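Local coordinates for putative uncharacterized protein (Methanosarcina barkeri str. Fusaro, PDB 3P43) that probably acts as a manganese-dependent phosphoesterase of the LigD 3'-phosphoesterase family, trimming damaged 3' ends of DNA during repair, at residues F46-D51 with K55-P60; E117-L122 with K128-L133. All coordinates share one frame; numbering follows the deposited sequence.

Contact 1. Residues F46-D51 with K55-P60; sequences FRLEMD and KSWAVP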
loop_
_atom_site.group_PDB
_atom_site.type_symbol
_atom_site.label_atom_id
_atom_site.label_comp_id
_atom_site.label_asym_id
_atom_site.label_seq_id
_atom_site.Cartn_x
_atom_site.Cartn_y
_atom_site.Cartn_z
ATOM N N PHE A 46 -0.580 0.726 2.374
ATOM C CA PHE A 46 -0.799 0.795 0.941
ATOM C C PHE A 46 -1.493 -0.492 0.484
ATOM O O PHE A 46 -0.981 -1.586 0.708
ATOM C CB PHE A 46 0.541 0.976 0.215
ATOM C CG PHE A 46 0.420 0.973 -1.274
ATOM C CD1 PHE A 46 -0.065 2.083 -1.942
ATOM C CD2 PHE A 46 0.780 -0.141 -2.005
ATOM C CE1 PHE A 46 -0.187 2.081 -3.312
ATOM C CE2 PHE A 46 0.663 -0.146 -3.379
ATOM C CZ PHE A 46 0.174 0.963 -4.034
ATOM N N ARG A 47 -2.656 -0.356 -0.143
ATOM C CA ARG A 47 -3.473 -1.515 -0.492
ATOM C C ARG A 47 -3.887 -1.522 -1.956
ATOM O O ARG A 47 -4.331 -0.506 -2.490
ATOM C CB ARG A 47 -4.734 -1.557 0.369
ATOM C CG ARG A 47 -4.500 -1.402 1.857
ATOM C CD ARG A 47 -5.800 -1.607 2.607
ATOM N NE ARG A 47 -5.749 -1.020 3.933
ATOM C CZ ARG A 47 -5.153 -1.590 4.972
ATOM N NH1 ARG A 47 -4.558 -2.765 4.826
ATOM N NH2 ARG A 47 -5.152 -0.980 6.150
ATOM N N LEU A 48 -3.759 -2.683 -2.588
ATOM C CA LEU A 48 -4.156 -2.870 -3.980
ATOM C C LEU A 48 -5.243 -3.928 -4.060
ATOM O O LEU A 48 -5.114 -5.007 -3.470
ATOM C CB LEU A 48 -2.967 -3.342 -4.820
ATOM C CG LEU A 48 -1.818 -2.376 -5.091
ATOM C CD1 LEU A 48 -0.657 -3.121 -5.737
ATOM C CD2 LEU A 48 -2.274 -1.217 -5.969
ATOM N N GLU A 49 -6.311 -3.629 -4.788
ATOM C CA GLU A 49 -7.358 -4.619 -4.997
ATOM C C GLU A 49 -6.874 -5.675 -5.972
ATOM O O GLU A 49 -6.588 -5.377 -7.133
ATOM C CB GLU A 49 -8.648 -3.991 -5.523
ATOM C CG GLU A 49 -9.704 -5.034 -5.880
ATOM C CD GLU A 49 -10.981 -4.430 -6.427
ATOM O OE1 GLU A 49 -11.177 -3.205 -6.272
ATOM O OE2 GLU A 49 -11.793 -5.185 -7.006
ATOM N N MET A 50 -6.760 -6.902 -5.476
ATOM C CA MET A 50 -6.444 -8.061 -6.292
ATOM C C MET A 50 -7.372 -9.188 -5.872
ATOM O O MET A 50 -7.570 -9.416 -4.680
ATOM C CB MET A 50 -5.000 -8.505 -6.046
ATOM C CG MET A 50 -3.968 -7.396 -6.151
ATOM S SD MET A 50 -3.047 -7.468 -7.696
ATOM C CE MET A 50 -1.861 -6.160 -7.451
ATOM N N ASP A 51 -7.936 -9.891 -6.846
ATOM C CA ASP A 51 -8.728 -11.082 -6.572
ATOM C C ASP A 51 -9.779 -10.855 -5.490
ATOM O O ASP A 51 -9.988 -11.708 -4.632
ATOM C CB ASP A 51 -7.813 -12.241 -6.176
ATOM C CG ASP A 51 -6.952 -12.728 -7.333
ATOM O OD1 ASP A 51 -7.518 -13.262 -8.313
ATOM O OD2 ASP A 51 -5.710 -12.582 -7.262
ATOM N N LYS A 55 -4.706 -6.545 -1.205
ATOM C CA LYS A 55 -3.345 -6.954 -0.866
ATOM C C LYS A 55 -2.668 -5.737 -0.250
ATOM O O LYS A 55 -2.773 -4.633 -0.789
ATOM C CB LYS A 55 -2.590 -7.429 -2.111
ATOM C CG LYS A 55 -1.305 -8.202 -1.809
ATOM C CD LYS A 55 -0.605 -8.634 -3.098
ATOM C CE LYS A 55 0.755 -9.259 -2.819
ATOM N NZ LYS A 55 0.651 -10.491 -1.989
ATOM N N SER A 56 -1.978 -5.930 0.872
ATOM C CA SER A 56 -1.598 -4.793 1.711
ATOM C C SER A 56 -0.135 -4.754 2.136
ATOM O O SER A 56 0.488 -5.796 2.362
ATOM C CB SER A 56 -2.489 -4.743 2.957
ATOM O OG SER A 56 -3.840 -4.527 2.601
ATOM N N TRP A 57 0.393 -3.536 2.255
ATOM C CA TRP A 57 1.755 -3.302 2.733
ATOM C C TRP A 57 1.763 -2.159 3.734
ATOM O O TRP A 57 1.071 -1.158 3.540
ATOM C CB TRP A 57 2.694 -2.924 1.581
ATOM C CG TRP A 57 2.970 -4.009 0.570
ATOM C CD1 TRP A 57 4.060 -4.826 0.522
ATOM C CD2 TRP A 57 2.153 -4.363 -0.554
ATOM N NE1 TRP A 57 3.971 -5.673 -0.559
ATOM C CE2 TRP A 57 2.809 -5.407 -1.236
ATOM C CE3 TRP A 57 0.930 -3.893 -1.055
ATOM C CZ2 TRP A 57 2.278 -6.001 -2.381
ATOM C CZ3 TRP A 57 0.405 -4.482 -2.189
ATOM C CH2 TRP A 57 1.080 -5.522 -2.843
ATOM N N ALA A 58 2.547 -2.310 4.800
ATOM C CA ALA A 58 2.824 -1.210 5.717
ATOM C C ALA A 58 4.078 -0.458 5.261
ATOM O O ALA A 58 5.146 -1.048 5.105
ATOM C CB ALA A 58 3.014 -1.734 7.123
ATOM N N VAL A 59 3.932 0.841 5.031
ATOM C CA VAL A 59 5.040 1.701 4.638
ATOM C C VAL A 59 5.287 2.717 5.751
ATOM O O VAL A 59 4.415 3.531 6.047
ATOM C CB VAL A 59 4.714 2.455 3.330
ATOM C CG1 VAL A 59 5.955 3.148 2.781
ATOM C CG2 VAL A 59 4.134 1.497 2.298
ATOM N N PRO A 60 6.470 2.664 6.379
ATOM C CA PRO A 60 6.791 3.528 7.527
ATOM C C PRO A 60 6.879 5.031 7.221
ATOM O O PRO A 60 7.051 5.821 8.143
ATOM C CB PRO A 60 8.144 2.992 8.015
ATOM C CG PRO A 60 8.691 2.195 6.865
ATOM C CD PRO A 60 7.510 1.649 6.136
#

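Contact 2. Residues E117-L122 with K128-L133; sequences EIVVSL and KGIYVL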
loop_
_atom_site.group_PDB
_atom_site.type_symbol
_atom_site.label_atom_id
_atom_site.label_comp_id
_atom_site.label_asym_id
_atom_site.label_seq_id
_atom_site.Cartn_x
_atom_site.Cartn_y
_atom_site.Cartn_z
ATOM N N GLU A 117 7.447 -9.295 -7.775
ATOM C CA GLU A 117 7.381 -8.005 -8.437
ATOM C C GLU A 117 5.969 -7.627 -8.829
ATOM O O GLU A 117 5.207 -8.457 -9.327
ATOM C CB GLU A 117 8.303 -7.969 -9.660
ATOM C CG GLU A 117 8.403 -6.594 -10.314
ATOM C CD GLU A 117 9.364 -6.567 -11.500
ATOM O OE1 GLU A 117 9.917 -7.632 -11.855
ATOM O OE2 GLU A 117 9.563 -5.478 -12.079
ATOM N N ILE A 118 5.629 -6.366 -8.579
ATOM C CA ILE A 118 4.339 -5.813 -8.953
ATOM C C ILE A 118 4.538 -4.421 -9.537
ATOM O O ILE A 118 5.214 -3.578 -8.944
ATOM C CB ILE A 118 3.376 -5.758 -7.753
ATOM C CG1 ILE A 118 3.123 -7.176 -7.228
ATOM C CG2 ILE A 118 2.072 -5.086 -8.148
ATOM C CD1 ILE A 118 2.170 -7.257 -6.056
ATOM N N VAL A 119 3.968 -4.192 -10.715
ATOM C CA VAL A 119 4.040 -2.887 -11.356
ATOM C C VAL A 119 2.628 -2.435 -11.693
ATOM O O VAL A 119 1.878 -3.162 -12.338
ATOM C CB VAL A 119 4.877 -2.929 -12.644
ATOM C CG1 VAL A 119 5.048 -1.516 -13.214
ATOM C CG2 VAL A 119 6.226 -3.576 -12.384
ATOM N N VAL A 120 2.268 -1.237 -11.256
ATOM C CA VAL A 120 0.908 -0.739 -11.434
ATOM C C VAL A 120 0.886 0.726 -11.863
ATOM O O VAL A 120 1.774 1.497 -11.514
ATOM C CB VAL A 120 0.099 -0.871 -10.136
ATOM C CG1 VAL A 120 -0.028 -2.320 -9.743
ATOM C CG2 VAL A 120 0.765 -0.068 -9.018
ATOM N N SER A 121 -0.129 1.106 -12.629
ATOM C CA SER A 121 -0.325 2.511 -12.951
ATOM C C SER A 121 -1.442 3.071 -12.076
ATOM O O SER A 121 -2.600 2.678 -12.207
ATOM C CB SER A 121 -0.659 2.694 -14.427
ATOM O OG SER A 121 -0.811 4.063 -14.732
ATOM N N LEU A 122 -1.084 3.980 -11.176
ATOM C CA LEU A 122 -2.040 4.514 -10.212
ATOM C C LEU A 122 -2.736 5.783 -10.697
ATOM O O LEU A 122 -2.125 6.637 -11.341
ATOM C CB LEU A 122 -1.345 4.801 -8.879
ATOM C CG LEU A 122 -0.590 3.654 -8.208
ATOM C CD1 LEU A 122 -0.090 4.105 -6.850
ATOM C CD2 LEU A 122 -1.477 2.444 -8.064
ATOM N N LYS A 128 0.014 9.384 -8.683
ATOM C CA LYS A 128 -0.324 9.173 -10.081
ATOM C C LYS A 128 0.863 8.586 -10.832
ATOM O O LYS A 128 2.010 8.933 -10.564
ATOM C CB LYS A 128 -0.740 10.485 -10.740
ATOM C CG LYS A 128 -1.877 11.201 -10.060
ATOM C CD LYS A 128 -2.111 12.555 -10.703
ATOM C CE LYS A 128 -3.255 13.301 -10.032
ATOM N NZ LYS A 128 -2.978 13.503 -8.586
ATOM N N GLY A 129 0.581 7.703 -11.782
ATOM C CA GLY A 129 1.620 7.154 -12.628
ATOM C C GLY A 129 2.105 5.793 -12.176
ATOM O O GLY A 129 1.509 5.160 -11.302
ATOM N N ILE A 130 3.209 5.346 -12.763
ATOM C CA ILE A 130 3.660 3.981 -12.553
ATOM C C ILE A 130 4.453 3.816 -11.264
ATOM O O ILE A 130 5.399 4.551 -11.003
ATOM C CB ILE A 130 4.465 3.456 -13.756
ATOM C CG1 ILE A 130 3.683 3.689 -15.054
ATOM C CG2 ILE A 130 4.776 1.973 -13.581
ATOM C CD1 ILE A 130 4.484 3.406 -16.306
ATOM N N TYR A 131 4.036 2.843 -10.463
ATOM C CA TYR A 131 4.688 2.517 -9.205
ATOM C C TYR A 131 5.144 1.067 -9.224
ATOM O O TYR A 131 4.517 0.229 -9.870
ATOM C CB TYR A 131 3.732 2.763 -8.037
ATOM C CG TYR A 131 3.620 4.218 -7.675
ATOM C CD1 TYR A 131 4.198 4.707 -6.514
ATOM C CD2 TYR A 131 2.958 5.114 -8.509
ATOM C CE1 TYR A 131 4.112 6.046 -6.185
ATOM C CE2 TYR A 131 2.862 6.456 -8.186
ATOM C CZ TYR A 131 3.448 6.917 -7.026
ATOM O OH TYR A 131 3.367 8.247 -6.690
ATOM N N VAL A 132 6.234 0.777 -8.518
ATOM C CA VAL A 132 6.836 -0.552 -8.540
ATOM C C VAL A 132 7.049 -1.097 -7.131
ATOM O O VAL A 132 7.506 -0.383 -6.236
ATOM C CB VAL A 132 8.198 -0.544 -9.303
ATOM C CG1 VAL A 132 8.764 -1.960 -9.445
ATOM C CG2 VAL A 132 8.041 0.095 -10.677
ATOM N N LEU A 133 6.690 -2.362 -6.939
ATOM C CA LEU A 133 7.009 -3.090 -5.715
ATOM C C LEU A 133 7.883 -4.294 -6.061
ATOM O O LEU A 133 7.485 -5.147 -6.859
ATOM C CB LEU A 133 5.731 -3.555 -5.014
ATOM C CG LEU A 133 4.879 -2.457 -4.363
ATOM C CD1 LEU A 133 3.462 -2.937 -4.128
ATOM C CD2 LEU A 133 5.507 -1.989 -3.066
#

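Contact 1. Residues F46-D51 with K55-P60
Phe46 and Trp57 stand across from each other in the two strands as an antiparallel hydrogen-bonded pair: Phe46 N donates a hydrogen bond to Trp57 O at 2.8 Å, and Trp57 N donates one to Phe46 O. Their side chains run side by side in the same direction, and the phenyl edge atom CD2 comes within 3.9 Å of indole atom CE3. The indole also brings its CE3 edge to Phe46 O, which lies in the ring plane, while Phe46 CB rests lightly on Val59 CG2. Trp57 meets Trp145 edge-to-face and Phe46 meets the ring of Phe147, which carries the aromatic cluster into strand 145-149.

Arg47 leaves by the other face, paired with Ser56 at a non-hydrogen-bonded position where the CA atoms are 4.4 Å apart. With CG anti to the carbonyl carbon (chi1 -50°) and the chain extended to NE, the arginine passes alongside the serine, and its NH1 donates to Ser56 OG at 2.9 Å, nearly in the guanidinium plane. Ser56 OG also bonds to Leu54 O, and Arg47 NE to Gln35 OE1, so the flat group is gripped from two neighbouring strands. With an alanine here, the guanidinium is gone, which is likely to leave Ser56 OG without the NH1 donor, Gln35 OE1 without the NE donor and the nearby phosphate ion with one positive charge fewer.

Leu48 returns to the Phe46 face. Its backbone bonds both ways with Lys55, and its CD1 meets Trp57 CZ3 at 3.9 Å. Met50 CG ends the row against Lys55 CB, 4.3 Å away.

This is a beta hairpin of the phosphoesterase beta barrel, with aromatic and aliphatic side chains on its inward face and, on the other, the Arg47 side chain about 5 Å from a phosphate ion and about 5 Å from the manganese held by His37, His43 and Asp45.

Contact 2. Residues E117-L122 with K128-L133
Ile118 and Leu133, Val120 and Tyr131, and Leu122 and Gly129 are three hydrogen-bonded pairs, each joined by two backbone bonds, between antiparallel segments; the axes of strands 117-122 and 130-133 approach to 4.7 Å, with N-to-C directions 157° apart. The straightest bond, Leu133 N to Ile118 O, measures 2.8 Å with 176° at the hydrogen. At the far end the chain turns a corner at Gly129, whose positive phi would press a CB against the carbonyl oxygen of Lys128; there Leu122 N approaches Gly129 O from well above the carbonyl plane.

The segments form a beta hairpin in the barrel wall, flanked by strand 98-114 and strand 145-149. On its inner face, Leu122 and Tyr131 cross at about a right angle. Leu122 CD1 sits over one face of the phenol, 3.9 Å from the centroid, in a CH-pi contact displaced toward the CD2 rim; Tyr131 OH extends beyond it to Pro64 O. Farther along, Val120 CG2 touches Tyr131 CB, and Ile118 meets Leu133 through their CB atoms. On the opposite face of the sheet, Val119 puts CG1 opposite its backbone N (chi1 -174°), bringing that methyl to 3.5 Å from Ile130 CG2, while its CG2 reaches Val132 CG1 at 4.2 Å.

From the N terminus, strand 31-38 leads into strand 42-50, and contact 1 closes a hairpin when 55-60 folds back on 46-51. The chain then runs through strands 70-80, 88-90 and 98-114 before contact 2 closes another, 128-133 on 117-122. The two loops follow in series, neither enclosing the other. Their centres lie about 12 Å apart, yet they meet in the barrel core: Trp57 CZ2 packs on Leu133 CD1 at 3.7 Å, Trp57 CH2 lies near Ile118 CD1, and Phe46 CE2 also reaches Leu133 CD1. These apolar contacts tie the hairpin bearing Arg47 to the wall formed by strands 117-123 and 130-135.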